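Local atomic coordinates of p800 reaction center core protein (Heliobacterium modesticaldum, PDB entry 5V8K), a protein that forms the core of a homodimeric photosynthetic reaction center, carrying bacteriochlorophyll g pigments and binding an iron-sulfur cluster and calcium. Residues V260-I272 with S448-D460. Numbering follows the deposited sequence.
With CA (calcium ion), chain B; GBF (Bacteriochlorophyll g), chain D.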
loop_
_atom_site.group_PDB
_atom_site.type_symbol
_atom_site.label_atom_id
_atom_site.label_comp_id
_atom_site.label_asym_id
_atom_site.label_seq_id
_atom_site.Cartn_x
_atom_site.Cartn_y
_atom_site.Cartn_z
ATOM N N VAL A 260 10.461 25.836 -9.383
ATOM C CA VAL A 260 11.311 25.101 -10.308
ATOM C C VAL A 260 11.112 23.595 -10.105
ATOM O O VAL A 260 10.982 22.825 -11.059
ATOM C CB VAL A 260 12.784 25.488 -10.131
ATOM C CG1 VAL A 260 13.631 24.788 -11.195
ATOM C CG2 VAL A 260 12.990 26.972 -10.196
ATOM N N LYS A 261 11.122 23.154 -8.856
ATOM C CA LYS A 261 10.985 21.726 -8.601
ATOM C C LYS A 261 9.591 21.204 -8.924
ATOM O O LYS A 261 9.462 20.025 -9.266
ATOM C CB LYS A 261 11.390 21.419 -7.165
ATOM C CG LYS A 261 12.855 21.594 -6.994
ATOM C CD LYS A 261 13.328 21.349 -5.592
ATOM C CE LYS A 261 12.921 22.430 -4.686
ATOM N NZ LYS A 261 13.347 22.181 -3.297
ATOM N N GLN A 262 8.555 22.049 -8.890
ATOM C CA GLN A 262 7.248 21.617 -9.393
ATOM C C GLN A 262 7.300 21.384 -10.899
ATOM O O GLN A 262 6.792 20.370 -11.398
ATOM C CB GLN A 262 6.167 22.637 -9.055
ATOM C CG GLN A 262 5.746 22.616 -7.601
ATOM C CD GLN A 262 4.943 23.861 -7.178
ATOM O OE1 GLN A 262 4.197 24.435 -7.964
ATOM N NE2 GLN A 262 5.074 24.245 -5.929
ATOM N N ALA A 263 7.955 22.277 -11.632
ATOM C CA ALA A 263 8.104 22.087 -13.067
ATOM C C ALA A 263 8.925 20.845 -13.374
ATOM O O ALA A 263 8.646 20.116 -14.335
ATOM C CB ALA A 263 8.767 23.296 -13.689
ATOM N N ILE A 264 9.959 20.607 -12.578
ATOM C CA ILE A 264 10.827 19.449 -12.765
ATOM C C ILE A 264 10.033 18.167 -12.571
ATOM O O ILE A 264 10.119 17.236 -13.373
ATOM C CB ILE A 264 12.021 19.529 -11.799
ATOM C CG1 ILE A 264 12.999 20.573 -12.307
ATOM C CG2 ILE A 264 12.718 18.156 -11.660
ATOM C CD1 ILE A 264 14.081 20.896 -11.342
ATOM N N LEU A 265 9.251 18.103 -11.503
ATOM C CA LEU A 265 8.489 16.904 -11.242
ATOM C C LEU A 265 7.500 16.651 -12.361
ATOM O O LEU A 265 7.363 15.513 -12.814
ATOM C CB LEU A 265 7.805 16.984 -9.886
ATOM C CG LEU A 265 6.994 15.744 -9.484
ATOM C CD1 LEU A 265 7.862 14.427 -9.451
ATOM C CD2 LEU A 265 6.347 15.980 -8.164
ATOM N N GLY A 266 6.849 17.712 -12.866
ATOM C CA GLY A 266 5.972 17.551 -14.011
ATOM C C GLY A 266 6.668 16.981 -15.228
ATOM O O GLY A 266 6.128 16.100 -15.899
ATOM N N HIS A 267 7.878 17.453 -15.524
ATOM C CA HIS A 267 8.568 16.998 -16.731
ATOM C C HIS A 267 9.211 15.621 -16.551
ATOM O O HIS A 267 9.319 14.868 -17.519
ATOM C CB HIS A 267 9.607 18.020 -17.163
ATOM C CG HIS A 267 8.995 19.247 -17.760
ATOM N ND1 HIS A 267 8.436 20.244 -16.993
ATOM C CD2 HIS A 267 8.774 19.598 -19.050
ATOM C CE1 HIS A 267 7.929 21.176 -17.785
ATOM N NE2 HIS A 267 8.103 20.795 -19.033
ATOM N N LEU A 268 9.624 15.283 -15.332
ATOM C CA LEU A 268 10.091 13.936 -15.039
ATOM C C LEU A 268 8.986 12.910 -15.246
ATOM O O LEU A 268 9.189 11.870 -15.885
ATOM C CB LEU A 268 10.600 13.894 -13.596
ATOM C CG LEU A 268 10.898 12.544 -13.030
ATOM C CD1 LEU A 268 11.927 11.873 -13.918
ATOM C CD2 LEU A 268 11.357 12.698 -11.587
ATOM N N VAL A 269 7.848 13.220 -14.679
ATOM C CA VAL A 269 6.732 12.301 -14.729
ATOM C C VAL A 269 6.214 12.135 -16.196
ATOM O O VAL A 269 6.023 11.053 -16.706
ATOM C CB VAL A 269 5.530 12.663 -13.812
ATOM C CG1 VAL A 269 4.352 11.753 -14.058
ATOM C CG2 VAL A 269 5.918 12.727 -12.343
ATOM N N MET A 270 6.053 13.247 -16.890
ATOM C CA MET A 270 5.525 13.207 -18.258
ATOM C C MET A 270 6.541 12.514 -19.178
ATOM O O MET A 270 6.200 11.870 -20.130
ATOM C CB MET A 270 5.153 14.596 -18.866
ATOM C CG MET A 270 3.991 15.300 -18.218
ATOM S SD MET A 270 2.464 14.503 -18.657
ATOM C CE MET A 270 1.346 15.862 -18.728
ATOM N N GLY A 271 7.804 12.769 -18.939
ATOM C CA GLY A 271 8.837 12.125 -19.737
ATOM C C GLY A 271 8.823 10.612 -19.575
ATOM O O GLY A 271 8.893 9.873 -20.556
ATOM N N ILE A 272 8.673 10.134 -18.346
ATOM C CA ILE A 272 8.596 8.694 -18.115
ATOM C C ILE A 272 7.385 8.129 -18.844
ATOM O O ILE A 272 7.432 7.040 -19.436
ATOM C CB ILE A 272 8.513 8.388 -16.613
ATOM C CG1 ILE A 272 9.833 8.740 -15.898
ATOM C CG2 ILE A 272 8.128 6.937 -16.363
ATOM C CD1 ILE A 272 11.032 7.989 -16.332
ATOM N N SER A 448 8.233 2.116 -12.907
ATOM C CA SER A 448 8.855 3.425 -13.134
ATOM C C SER A 448 8.864 4.273 -11.880
ATOM O O SER A 448 9.612 5.253 -11.813
ATOM C CB SER A 448 8.155 4.188 -14.269
ATOM O OG SER A 448 6.894 4.722 -13.853
ATOM N N LEU A 449 8.064 3.920 -10.886
ATOM C CA LEU A 449 8.181 4.555 -9.581
ATOM C C LEU A 449 9.545 4.370 -8.932
ATOM O O LEU A 449 9.904 5.192 -8.077
ATOM C CB LEU A 449 7.111 4.040 -8.620
ATOM C CG LEU A 449 5.701 4.370 -9.104
ATOM C CD1 LEU A 449 4.664 3.729 -8.228
ATOM C CD2 LEU A 449 5.459 5.888 -9.146
ATOM N N GLN A 450 10.309 3.323 -9.301
ATOM C CA GLN A 450 11.678 3.199 -8.819
ATOM C C GLN A 450 12.648 4.179 -9.468
ATOM O O GLN A 450 13.802 4.274 -9.028
ATOM C CB GLN A 450 12.162 1.755 -9.050
ATOM C CG GLN A 450 11.463 0.770 -8.188
ATOM C CD GLN A 450 11.400 1.271 -6.791
ATOM O OE1 GLN A 450 10.370 1.753 -6.343
ATOM N NE2 GLN A 450 12.541 1.246 -6.113
ATOM N N VAL A 451 12.217 4.884 -10.505
ATOM C CA VAL A 451 12.958 6.016 -11.051
ATOM C C VAL A 451 12.461 7.333 -10.447
ATOM O O VAL A 451 13.244 8.140 -9.939
ATOM C CB VAL A 451 12.840 6.031 -12.595
ATOM C CG1 VAL A 451 13.564 7.207 -13.176
ATOM C CG2 VAL A 451 13.353 4.707 -13.203
ATOM N N ILE A 452 11.141 7.530 -10.451
ATOM C CA ILE A 452 10.565 8.805 -10.067
ATOM C C ILE A 452 10.812 9.103 -8.588
ATOM O O ILE A 452 11.183 10.218 -8.228
ATOM C CB ILE A 452 9.066 8.828 -10.423
ATOM C CG1 ILE A 452 8.931 8.800 -11.950
ATOM C CG2 ILE A 452 8.370 10.108 -9.883
ATOM C CD1 ILE A 452 7.539 8.403 -12.455
ATOM N N ALA A 453 10.611 8.120 -7.712
ATOM C CA ALA A 453 10.667 8.432 -6.286
ATOM C C ALA A 453 12.078 8.781 -5.835
ATOM O O ALA A 453 12.275 9.880 -5.278
ATOM C CB ALA A 453 10.085 7.278 -5.473
ATOM N N PRO A 454 13.095 7.964 -6.070
ATOM C CA PRO A 454 14.445 8.379 -5.681
ATOM C C PRO A 454 14.899 9.675 -6.341
ATOM O O PRO A 454 15.667 10.436 -5.747
ATOM C CB PRO A 454 15.323 7.192 -6.142
ATOM C CG PRO A 454 14.414 6.161 -6.516
ATOM C CD PRO A 454 13.107 6.659 -6.775
ATOM N N ALA A 455 14.540 9.884 -7.604
ATOM C CA ALA A 455 14.889 11.126 -8.273
ATOM C C ALA A 455 14.272 12.316 -7.541
ATOM O O ALA A 455 14.959 13.297 -7.255
ATOM C CB ALA A 455 14.433 11.091 -9.718
ATOM N N TRP A 456 13.002 12.208 -7.157
ATOM C CA TRP A 456 12.350 13.300 -6.448
ATOM C C TRP A 456 12.983 13.532 -5.079
ATOM O O TRP A 456 13.301 14.677 -4.713
ATOM C CB TRP A 456 10.842 13.042 -6.307
ATOM C CG TRP A 456 10.276 14.106 -5.389
ATOM C CD1 TRP A 456 9.891 13.929 -4.111
ATOM C CD2 TRP A 456 10.154 15.510 -5.659
ATOM N NE1 TRP A 456 9.533 15.137 -3.547
ATOM C CE2 TRP A 456 9.685 16.125 -4.481
ATOM C CE3 TRP A 456 10.413 16.309 -6.770
ATOM C CZ2 TRP A 456 9.443 17.519 -4.392
ATOM C CZ3 TRP A 456 10.179 17.693 -6.686
ATOM C CH2 TRP A 456 9.692 18.273 -5.510
ATOM N N PHE A 457 13.161 12.466 -4.298
ATOM C CA PHE A 457 13.785 12.612 -2.989
ATOM C C PHE A 457 15.157 13.260 -3.117
ATOM O O PHE A 457 15.484 14.169 -2.352
ATOM C CB PHE A 457 13.859 11.268 -2.274
ATOM C CG PHE A 457 12.502 10.696 -1.899
ATOM C CD1 PHE A 457 11.512 11.487 -1.334
ATOM C CD2 PHE A 457 12.208 9.362 -2.158
ATOM C CE1 PHE A 457 10.260 10.929 -1.018
ATOM C CE2 PHE A 457 11.014 8.823 -1.833
ATOM C CZ PHE A 457 10.027 9.597 -1.281
ATOM N N TYR A 458 15.932 12.886 -4.135
ATOM C CA TYR A 458 17.230 13.527 -4.319
ATOM C C TYR A 458 17.073 15.014 -4.634
ATOM O O TYR A 458 17.732 15.872 -4.025
ATOM C CB TYR A 458 18.014 12.824 -5.419
ATOM C CG TYR A 458 19.304 13.513 -5.725
ATOM C CD1 TYR A 458 20.419 13.308 -4.936
ATOM C CD2 TYR A 458 19.423 14.361 -6.800
ATOM C CE1 TYR A 458 21.611 13.963 -5.185
ATOM C CE2 TYR A 458 20.619 15.005 -7.073
ATOM C CZ TYR A 458 21.706 14.822 -6.243
ATOM O OH TYR A 458 22.922 15.464 -6.488
ATOM N N ILE A 459 16.218 15.331 -5.606
ATOM C CA ILE A 459 16.095 16.700 -6.094
ATOM C C ILE A 459 15.591 17.623 -4.986
ATOM O O ILE A 459 15.992 18.779 -4.899
ATOM C CB ILE A 459 15.186 16.706 -7.341
ATOM C CG1 ILE A 459 15.985 16.227 -8.556
ATOM C CG2 ILE A 459 14.555 18.092 -7.594
ATOM C CD1 ILE A 459 15.104 15.873 -9.748
ATOM N N ASP A 460 14.729 17.127 -4.122
ATOM C CA ASP A 460 14.230 17.929 -3.028
ATOM C C ASP A 460 15.174 17.966 -1.829
ATOM O O ASP A 460 14.740 18.396 -0.764
ATOM C CB ASP A 460 12.871 17.433 -2.549
ATOM C CG ASP A 460 11.909 18.595 -2.221
ATOM O OD1 ASP A 460 12.064 19.693 -2.775
ATOM O OD2 ASP A 460 11.018 18.396 -1.381
HETATM CA CA CA B . 9.317 19.958 -0.641
HETATM MG MG GBF D . 9.345 -0.209 -2.951
HETATM C CHA GBF D . 8.540 0.417 0.407
HETATM C CHB GBF D . 12.465 -0.760 -2.004
HETATM C CHC GBF D . 9.737 -1.719 -6.036
HETATM C CHD GBF D . 5.877 -0.012 -3.682
HETATM N NA GBF D . 10.341 -0.076 -1.216
HETATM C C1A GBF D . 9.980 0.356 0.029
HETATM C C2A GBF D . 11.031 0.551 1.108
HETATM C C3A GBF D . 12.268 0.132 0.307
HETATM C C4A GBF D . 11.654 -0.226 -1.070
HETATM C CMA GBF D . 13.224 1.304 0.234
HETATM C CAA GBF D . 10.969 -0.223 2.434
HETATM C CBA GBF D . 11.982 0.359 3.420
HETATM C CGA GBF D . 13.164 -0.599 3.552
HETATM O O1A GBF D . 13.244 -1.685 2.972
HETATM O O2A GBF D . 14.167 -0.235 4.510
HETATM N NB GBF D . 10.879 -1.178 -3.848
HETATM C C1B GBF D . 12.141 -1.212 -3.384
HETATM C C2B GBF D . 12.977 -1.793 -4.359
HETATM C C3B GBF D . 12.170 -2.053 -5.463
HETATM C C4B GBF D . 10.878 -1.623 -5.110
HETATM C CMB GBF D . 14.445 -2.011 -4.207
HETATM C CAB GBF D . 12.532 -2.580 -6.788
HETATM C CBB GBF D . 13.710 -2.702 -7.284
HETATM N NC GBF D . 8.072 -0.861 -4.446
HETATM C C1C GBF D . 8.395 -1.274 -5.667
HETATM C C2C GBF D . 7.473 -1.388 -6.855
HETATM C C3C GBF D . 6.399 -0.826 -6.010
HETATM C C4C GBF D . 6.766 -0.536 -4.703
HETATM C CMC GBF D . 7.922 -0.587 -8.052
HETATM C CAC GBF D . 5.029 -0.568 -6.491
HETATM C CBC GBF D . 4.478 -0.881 -7.899
HETATM N ND GBF D . 7.636 0.176 -2.029
HETATM C C1D GBF D . 6.351 0.173 -2.307
HETATM C C2D GBF D . 5.250 0.275 -1.179
HETATM C C3D GBF D . 6.272 0.390 -0.231
HETATM C C4D GBF D . 7.618 0.343 -0.666
HETATM C CMD GBF D . 3.761 0.280 -1.247
HETATM C CAD GBF D . 6.358 0.712 1.198
HETATM O OBD GBF D . 5.486 0.606 2.142
HETATM C CBD GBF D . 7.795 0.715 1.646
HETATM C CGD GBF D . 8.102 2.040 2.309
HETATM O O1D GBF D . 8.694 2.985 1.790
HETATM O O2D GBF D . 7.596 2.243 3.648
HETATM C CED GBF D . 7.689 3.531 4.233
HETATM C C1 GBF D . 15.269 -1.096 4.754
HETATM C C2 GBF D . 14.863 -2.206 5.666
HETATM C C3 GBF D . 15.205 -2.191 6.962
HETATM C C4 GBF D . 15.945 -1.010 7.524
HETATM C C5 GBF D . 14.797 -3.328 7.854
HETATM C C6 GBF D . 15.985 -4.179 8.331
HETATM C C7 GBF D . 16.547 -4.982 7.169
HETATM C C8 GBF D . 16.808 -6.298 7.211
HETATM C C9 GBF D . 16.512 -7.128 8.403
HETATM C C10 GBF D . 17.334 -6.992 5.986
HETATM C C11 GBF D . 16.153 -7.079 5.036
HETATM C C12 GBF D . 15.202 -8.088 5.603
HETATM C C13 GBF D . 13.882 -7.913 5.627
HETATM C C14 GBF D . 13.073 -9.012 6.201
HETATM C C15 GBF D . 13.208 -6.689 5.143
HETATM O O HOH W 1 9.857 2.142 -3.887
HETATM O O HOH W 2 10.011 21.215 -2.709
HETATM O O HOH W 3 11.200 21.006 0.303
#
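D460 OD1, one carboxylate oxygen of the residue just past helix 449-459, is gripped twice. K261 NZ forms a salt bridge with D460 OD1 at 2.8 Å, meeting it nearly along its C-O axis. A water that is itself a calcium ligand donates to D460 OD1 at 2.6 Å. The other oxygen, D460 OD2, binds the calcium directly at 2.4 Å, beside Q509 and the carbonyl of L597, and Y505 hydrogen-bonds to it. Aspartate suits the place because its two oxygens can serve metal and ammonium separately, and the two cations would keep it ionised. Lysine suits the other side by its length: bent at chi3 (-72°), it slides past I459 and brings NZ to the carboxylate, S495, N255 and the carbonyl of L494. A methionine in its place would probably leave D460 OD1 without its ammonium partner, though calcium stays beside the carboxylate, and S495, N255 and the L494 carbonyl short of a donor.

One turn back from this polar end, the W456 indole is sandwiched at its rim, L265 CD2 over one face and D460 CB over the opposite one, while K261 O approaches the ring edge at W456 CZ3 (3.6 Å). With CG anti to the backbone N, chi1 172° carries the far rim, CE3, CZ3 and CH2, across to K261 and L265. Farther along, branched aliphatics interlock: I452 is a knob among L265, L268, V269 and I272, and small A455 lets L268 CD2 come within 3.9 Å of A455 CB. At the far end I272 CG2 presses tightly on S448 CB.

The segment axes run antiparallel (165°) at 10.5 Å, joining two helices predicted to span the membrane. Helix 200-224 packs on I264 and on H267, which ligates a bacteriochlorophyll magnesium through NE2; helix 376-401 covers V451, and helix 575-599 touches Q262, S448 and W456.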